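Local coordinates for protein probable amidase (Thermus thermophilus, PDB 2DC0) that is a probable amidase of the amidase signature family, an alpha/beta protein built around a large mixed beta sheet packed with helices, at residues T71-F76 / L164-G169; R142-S147 / G177-V182. All coordinates share one frame; numbering follows the deposited sequence.

Contact 1: T71-F76 / L164-G169; sequences TVKDLF and LGTDTG
Two neighbouring parallel strands of the central mixed sheet meet here, 71-73 and 164-166, with their axes at 14°. The pairing is in register at V72 and L164. L164 N gives its hydrogen to T71 O at 3.2 Å, and L164 O takes one from K73 N at 2.8 Å, the latter bond nearly straight.

V72 and L164 put their side chains on one face of the sheet, under helix 99-106. There L164 sets CD2 over the centre of the F76 ring, a CH-pi contact of 3.8 Å to the centroid, 11° off the normal. L75 CD1 covers the other face, so the ring is held between two leucines, one from each strand's segment. Its CZ tip slides past the methyl of T166, CG2 at 3.5 Å, while G165 O lies at the ring edge. The turn that brings L75 and F76 back to this spot is fixed at K73 O, which accepts from both L75 N and F76 N, approaching from the same face of its plane, and also from K114 NZ.

K73 carries the polar part of the contact. With CG anti to the backbone N (chi1 -173°) and the chain extended beyond, it runs across G165, CD 3.8 Å from G165 CA. It crosses T166 at about a right angle, and NZ donates to T166 OG1 at 2.9 Å. NZ also bonds to the S147 hydroxyl, its strongest polar partner, and to S148 OG, all of it buried. A lysine at a strand end meeting a serine that follows a cis peptide is consistent with the Ser-cisSer-Lys site of amidase signature enzymes.

Contact 2: R142-S147 / G177-V182; sequences RQAGGS and GFNGVV
F178 and N179, in the last turn of helix 173-179, lean on Q143, A144 and G145 of the glycine- and serine-rich loop that is a hallmark of amidase signature proteins. The helix stops just beyond them in a Schellman motif, G180 taking a positive phi.

F178 packs on the loop backbone, CD2 making the nearest approaches. Its CG is anti to its carbonyl carbon, beside the backbone N (chi1 -83°), a turn that sends the ring to the loop main chain. CD2 lies 3.7 Å from G145 CA, and Q143 O sits near the ring plane at its edge, 3.5 Å from CD2, while F178 CB meets A144 O at 3.8 Å. G145 has a positive phi and no side chain, which lets the ring come this close to the main chain. The Q143 side chain, extended beyond CG, runs beside the ring in the same direction, with amide and ring planes only 22° apart and OE1 4.2 Å from F178 CE2.

The Q143 amide is bonded at both ends, NE2 to E127 and OE1 to H377, which keeps it from turning. N136 ND2 bridges the two segments by bonding to both Q143 O and F178 O, and V153 of helix 149-157 touches both A144 and N179.

The direct hydrogen bond between the segments comes from N179. Its OD1 accepts from A137 N, and its ND2 serves both P175 O, one turn back in the helix, and the loop: ND2 reaches A144 O at 3.0 Å in the carbonyl plane, on a lone pair, though that oxygen is tilted 23° out of the N179 amide plane.

How the contacts relate
From the N terminus, the chain passes 71-76 first, then adds strand 110-115 beside strand 69-73 on the flank away from 163-166, and reaches the loop 142-147. It goes on through helix 149-157 to 164-169, where contact 1 closes the long first excursion. Helix 173-179 follows directly, and at 177-182 contact 2 closes a shorter loop back to 142-147. The segments alternate, so the two closures cross. Contact 1 joins strands within the sheet; contact 2 ties a helix end to the glycine- and serine-rich loop. Their centres lie 14 Å apart, but K73 NZ and S147 OG, at 2.6 Å, probably hydrogen-bond and connect them.

Contact 1: T71-F76 / L164-G169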
ATOM      1  N   THR A  71      15.339 -16.485  22.321  1.00 15.04           N
ATOM      2  CA  THR A  71      16.547 -16.060  21.620  1.00 14.94           C
ATOM      3  C   THR A  71      16.166 -14.894  20.702  1.00 16.37           C
ATOM      4  O   THR A  71      14.981 -14.672  20.436  1.00 16.42           O
ATOM      5  CB  THR A  71      17.153 -17.212  20.779  1.00 15.10           C
ATOM      6  OG1 THR A  71      16.178 -17.684  19.845  1.00 16.08           O
ATOM      7  CG2 THR A  71      17.577 -18.373  21.683  1.00 16.66           C
ATOM      8  N   VAL A  72      17.168 -14.161  20.219  1.00 15.84           N
ATOM      9  CA  VAL A  72      16.943 -12.996  19.359  1.00 16.44           C
ATOM     10  C   VAL A  72      17.894 -12.961  18.166  1.00 16.27           C
ATOM     11  O   VAL A  72      19.108 -13.078  18.341  1.00 16.18           O
ATOM     12  CB  VAL A  72      17.150 -11.678  20.155  1.00 16.29           C
ATOM     13  CG1 VAL A  72      16.960 -10.473  19.240  1.00 15.31           C
ATOM     14  CG2 VAL A  72      16.177 -11.619  21.331  1.00 15.68           C
ATOM     15  N   LYS A  73      17.344 -12.788  16.963  1.00 15.19           N
ATOM     16  CA  LYS A  73      18.148 -12.717  15.734  1.00 16.54           C
ATOM     17  C   LYS A  73      19.226 -11.650  15.928  1.00 17.06           C
ATOM     18  O   LYS A  73      18.933 -10.574  16.446  1.00 16.85           O
ATOM     19  CB  LYS A  73      17.248 -12.347  14.550  1.00 16.66           C
ATOM     20  CG  LYS A  73      17.930 -12.395  13.191  1.00 18.52           C
ATOM     21  CD  LYS A  73      16.929 -12.069  12.102  1.00 16.16           C
ATOM     22  CE  LYS A  73      17.477 -12.351  10.714  1.00 18.76           C
ATOM     23  NZ  LYS A  73      16.454 -12.036   9.670  1.00 17.14           N
ATOM     24  N   ASP A  74      20.454 -11.918  15.480  1.00 17.04           N
ATOM     25  CA  ASP A  74      21.552 -10.974  15.698  1.00 18.56           C
ATOM     26  C   ASP A  74      21.597  -9.639  14.957  1.00 18.71           C
ATOM     27  O   ASP A  74      22.679  -9.158  14.623  1.00 21.18           O
ATOM     28  CB  ASP A  74      22.910 -11.679  15.536  1.00 18.67           C
ATOM     29  CG  ASP A  74      24.025 -10.969  16.295  1.00 20.25           C
ATOM     30  OD1 ASP A  74      23.730 -10.391  17.364  1.00 20.88           O
ATOM     31  OD2 ASP A  74      25.193 -10.999  15.845  1.00 18.88           O
ATOM     32  N   LEU A  75      20.438  -9.035  14.706  1.00 18.28           N
ATOM     33  CA  LEU A  75      20.395  -7.715  14.082  1.00 17.79           C
ATOM     34  C   LEU A  75      19.664  -6.780  15.039  1.00 18.76           C
ATOM     35  O   LEU A  75      19.594  -5.571  14.816  1.00 19.61           O
ATOM     36  CB  LEU A  75      19.699  -7.750  12.713  1.00 17.71           C
ATOM     37  CG  LEU A  75      18.275  -8.295  12.551  1.00 18.77           C
ATOM     38  CD1 LEU A  75      17.250  -7.340  13.141  1.00 20.19           C
ATOM     39  CD2 LEU A  75      18.015  -8.484  11.056  1.00 16.66           C
ATOM     40  N   PHE A  76      19.119  -7.367  16.106  1.00 17.65           N
ATOM     41  CA  PHE A  76      18.403  -6.641  17.156  1.00 16.48           C
ATOM     42  C   PHE A  76      19.362  -6.474  18.343  1.00 17.92           C
ATOM     43  O   PHE A  76      19.836  -7.460  18.912  1.00 19.00           O
ATOM     44  CB  PHE A  76      17.194  -7.440  17.665  1.00 16.15           C
ATOM     45  CG  PHE A  76      16.018  -7.475  16.726  1.00 18.03           C
ATOM     46  CD1 PHE A  76      15.210  -6.354  16.550  1.00 17.03           C
ATOM     47  CD2 PHE A  76      15.684  -8.652  16.059  1.00 18.20           C
ATOM     48  CE1 PHE A  76      14.079  -6.409  15.723  1.00 19.96           C
ATOM     49  CE2 PHE A  76      14.559  -8.720  15.233  1.00 18.71           C
ATOM     50  CZ  PHE A  76      13.754  -7.597  15.063  1.00 17.93           C
ATOM     51  N   LEU A 164      12.881 -14.165  18.045  1.00 16.35           N
ATOM     52  CA  LEU A 164      12.487 -12.949  17.338  1.00 16.12           C
ATOM     53  C   LEU A 164      13.379 -12.782  16.111  1.00 15.82           C
ATOM     54  O   LEU A 164      14.599 -12.801  16.222  1.00 15.07           O
ATOM     55  CB  LEU A 164      12.645 -11.727  18.250  1.00 16.04           C
ATOM     56  CG  LEU A 164      12.456 -10.355  17.594  1.00 16.50           C
ATOM     57  CD1 LEU A 164      11.029 -10.204  17.103  1.00 18.93           C
ATOM     58  CD2 LEU A 164      12.794  -9.256  18.604  1.00 17.45           C
ATOM     59  N   GLY A 165      12.765 -12.623  14.945  1.00 15.54           N
ATOM     60  CA  GLY A 165      13.531 -12.448  13.724  1.00 15.86           C
ATOM     61  C   GLY A 165      12.897 -11.390  12.846  1.00 14.85           C
ATOM     62  O   GLY A 165      12.025 -10.656  13.310  1.00 14.00           O
ATOM     63  N   THR A 166      13.341 -11.285  11.593  1.00 15.32           N
ATOM     64  CA  THR A 166      12.763 -10.310  10.666  1.00 14.34           C
ATOM     65  C   THR A 166      12.410 -10.975   9.343  1.00 14.52           C
ATOM     66  O   THR A 166      12.884 -12.065   9.040  1.00 13.43           O
ATOM     67  CB  THR A 166      13.706  -9.105  10.374  1.00 12.95           C
ATOM     68  OG1 THR A 166      14.925  -9.565   9.778  1.00 15.03           O
ATOM     69  CG2 THR A 166      14.008  -8.336  11.662  1.00 14.11           C
ATOM     70  N   ASP A 167      11.564 -10.313   8.566  1.00 15.80           N
ATOM     71  CA  ASP A 167      11.138 -10.841   7.276  1.00 16.14           C
ATOM     72  C   ASP A 167      10.978  -9.666   6.321  1.00 16.87           C
ATOM     73  O   ASP A 167      10.152  -8.780   6.546  1.00 15.37           O
ATOM     74  CB  ASP A 167       9.805 -11.581   7.446  1.00 14.52           C
ATOM     75  CG  ASP A 167       9.352 -12.289   6.178  1.00 17.08           C
ATOM     76  OD1 ASP A 167       9.302 -11.641   5.113  1.00 15.12           O
ATOM     77  OD2 ASP A 167       9.033 -13.495   6.253  1.00 17.14           O
ATOM     78  N   THR A 168      11.781  -9.651   5.262  1.00 17.97           N
ATOM     79  CA  THR A 168      11.723  -8.579   4.271  1.00 17.06           C
ATOM     80  C   THR A 168      11.188  -9.149   2.961  1.00 17.88           C
ATOM     81  O   THR A 168      10.379  -8.519   2.275  1.00 16.82           O
ATOM     82  CB  THR A 168      13.117  -7.967   4.025  1.00 17.93           C
ATOM     83  OG1 THR A 168      13.656  -7.484   5.266  1.00 19.11           O
ATOM     84  CG2 THR A 168      13.017  -6.808   3.041  1.00 17.61           C
ATOM     85  N   GLY A 169      11.649 -10.352   2.629  1.00 17.79           N
ATOM     86  CA  GLY A 169      11.217 -11.018   1.416  1.00 16.89           C
ATOM     87  C   GLY A 169      10.823 -12.452   1.716  1.00 16.92           C
ATOM     88  O   GLY A 169      10.533 -13.240   0.812  1.00 17.18           O
TER

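Contact 2: R142-S147 / G177-V182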
ATOM      1  N   ARG A 142      21.302 -30.247   5.042  1.00 19.69           N
ATOM      2  CA  ARG A 142      20.393 -29.364   4.302  1.00 18.03           C
ATOM      3  C   ARG A 142      20.443 -27.936   4.846  1.00 18.19           C
ATOM      4  O   ARG A 142      20.814 -27.704   6.000  1.00 16.08           O
ATOM      5  CB  ARG A 142      18.946 -29.869   4.396  1.00 18.68           C
ATOM      6  CG  ARG A 142      18.693 -31.303   3.904  1.00 20.22           C
ATOM      7  CD  ARG A 142      18.983 -31.471   2.419  1.00 21.76           C
ATOM      8  NE  ARG A 142      18.602 -32.787   1.903  1.00 20.73           N
ATOM      9  CZ  ARG A 142      17.401 -33.095   1.410  1.00 21.72           C
ATOM     10  NH1 ARG A 142      16.440 -32.184   1.362  1.00 20.52           N
ATOM     11  NH2 ARG A 142      17.164 -34.313   0.934  1.00 20.46           N
ATOM     12  N   GLN A 143      20.056 -26.983   4.005  1.00 17.03           N
ATOM     13  CA  GLN A 143      20.048 -25.575   4.384  1.00 17.25           C
ATOM     14  C   GLN A 143      19.019 -25.281   5.473  1.00 17.05           C
ATOM     15  O   GLN A 143      17.899 -25.794   5.444  1.00 14.94           O
ATOM     16  CB  GLN A 143      19.725 -24.685   3.171  1.00 17.25           C
ATOM     17  CG  GLN A 143      20.672 -24.833   1.970  1.00 17.32           C
ATOM     18  CD  GLN A 143      20.287 -23.922   0.803  1.00 17.10           C
ATOM     19  OE1 GLN A 143      19.107 -23.731   0.519  1.00 16.37           O
ATOM     20  NE2 GLN A 143      21.285 -23.382   0.110  1.00 15.89           N
ATOM     21  N   ALA A 144      19.421 -24.464   6.449  1.00 15.36           N
ATOM     22  CA  ALA A 144      18.513 -24.046   7.507  1.00 15.92           C
ATOM     23  C   ALA A 144      17.710 -22.947   6.823  1.00 16.38           C
ATOM     24  O   ALA A 144      16.633 -22.557   7.273  1.00 15.79           O
ATOM     25  CB  ALA A 144      19.290 -23.464   8.679  1.00 13.85           C
ATOM     26  N   GLY A 145      18.193 -22.484   6.000  1.00 17.29           N
ATOM     27  CA  GLY A 145      17.545 -21.438   5.233  1.00 21.45           C
ATOM     28  C   GLY A 145      17.634 -20.079   5.884  1.00 25.42           C
ATOM     29  O   GLY A 145      18.538 -19.818   6.687  1.00 22.18           O
ATOM     30  N   GLY A 146      17.058 -18.939   5.255  1.00 28.97           N
ATOM     31  CA  GLY A 146      17.172 -17.651   5.910  1.00 32.99           C
ATOM     32  C   GLY A 146      16.201 -16.495   5.851  1.00 32.05           C
ATOM     33  O   GLY A 146      15.182 -16.542   5.172  1.00 33.07           O
ATOM     34  N   SER A 147      16.739 -15.198   6.493  1.00 30.86           N
ATOM     35  CA  SER A 147      18.081 -14.932   7.002  1.00 23.06           C
ATOM     36  C   SER A 147      17.764 -15.098   8.477  1.00 18.06           C
ATOM     37  O   SER A 147      18.608 -14.829   9.317  1.00 16.68           O
ATOM     38  CB  SER A 147      18.531 -13.517   6.709  1.00 26.63           C
ATOM     39  OG  SER A 147      17.752 -12.554   7.442  1.00 21.61           O
ATOM     40  N   GLY A 177       9.408 -22.610   7.385  1.00 14.51           N
ATOM     41  CA  GLY A 177       9.001 -23.719   6.539  1.00 14.59           C
ATOM     42  C   GLY A 177      10.060 -24.808   6.486  1.00 14.88           C
ATOM     43  O   GLY A 177       9.768 -25.979   6.713  1.00 13.33           O
ATOM     44  N   PHE A 178      11.292 -24.403   6.190  1.00 14.78           N
ATOM     45  CA  PHE A 178      12.439 -25.297   6.090  1.00 14.63           C
ATOM     46  C   PHE A 178      12.676 -26.165   7.321  1.00 15.36           C
ATOM     47  O   PHE A 178      13.053 -27.339   7.209  1.00 14.22           O
ATOM     48  CB  PHE A 178      13.713 -24.481   5.844  1.00 14.65           C
ATOM     49  CG  PHE A 178      13.954 -24.115   4.401  1.00 15.39           C
ATOM     50  CD1 PHE A 178      12.899 -23.861   3.533  1.00 15.38           C
ATOM     51  CD2 PHE A 178      15.258 -23.987   3.928  1.00 16.96           C
ATOM     52  CE1 PHE A 178      13.137 -23.484   2.209  1.00 14.80           C
ATOM     53  CE2 PHE A 178      15.510 -23.610   2.611  1.00 16.41           C
ATOM     54  CZ  PHE A 178      14.444 -23.358   1.750  1.00 16.97           C
ATOM     55  N   ASN A 179      12.476 -25.577   8.496  1.00 13.94           N
ATOM     56  CA  ASN A 179      12.729 -26.270   9.755  1.00 14.78           C
ATOM     57  C   ASN A 179      11.500 -26.806  10.490  1.00 14.49           C
ATOM     58  O   ASN A 179      11.628 -27.402  11.560  1.00 15.81           O
ATOM     59  CB  ASN A 179      13.547 -25.343  10.665  1.00 13.44           C
ATOM     60  CG  ASN A 179      14.923 -25.027  10.083  1.00 13.70           C
ATOM     61  OD1 ASN A 179      15.816 -25.876  10.076  1.00 13.43           O
ATOM     62  ND2 ASN A 179      15.089 -23.813   9.572  1.00 11.72           N
ATOM     63  N   GLY A 180      10.316 -26.606   9.920  1.00 13.58           N
ATOM     64  CA  GLY A 180       9.111 -27.132  10.543  1.00 14.74           C
ATOM     65  C   GLY A 180       8.576 -26.407  11.770  1.00 17.74           C
ATOM     66  O   GLY A 180       8.023 -27.035  12.681  1.00 17.55           O
ATOM     67  N   VAL A 181       8.736 -25.091  11.822  1.00 15.54           N
ATOM     68  CA  VAL A 181       8.203 -24.341  12.948  1.00 15.07           C
ATOM     69  C   VAL A 181       7.217 -23.298  12.428  1.00 15.61           C
ATOM     70  O   VAL A 181       6.955 -23.217  11.223  1.00 15.41           O
ATOM     71  CB  VAL A 181       9.323 -23.668  13.785  1.00 13.33           C
ATOM     72  CG1 VAL A 181      10.196 -24.738  14.439  1.00 12.57           C
ATOM     73  CG2 VAL A 181      10.176 -22.758  12.914  1.00 14.32           C
ATOM     74  N   VAL A 182       6.654 -22.521  13.342  1.00 14.99           N
ATOM     75  CA  VAL A 182       5.687 -21.491  12.988  1.00 15.24           C
ATOM     76  C   VAL A 182       6.393 -20.150  12.868  1.00 14.65           C
ATOM     77  O   VAL A 182       7.226 -19.802  13.703  1.00 14.98           O
ATOM     78  CB  VAL A 182       4.577 -21.382  14.063  1.00 16.30           C
ATOM     79  CG1 VAL A 182       3.673 -20.188  13.776  1.00 16.87           C
ATOM     80  CG2 VAL A 182       3.755 -22.665  14.089  1.00 16.01           C
TER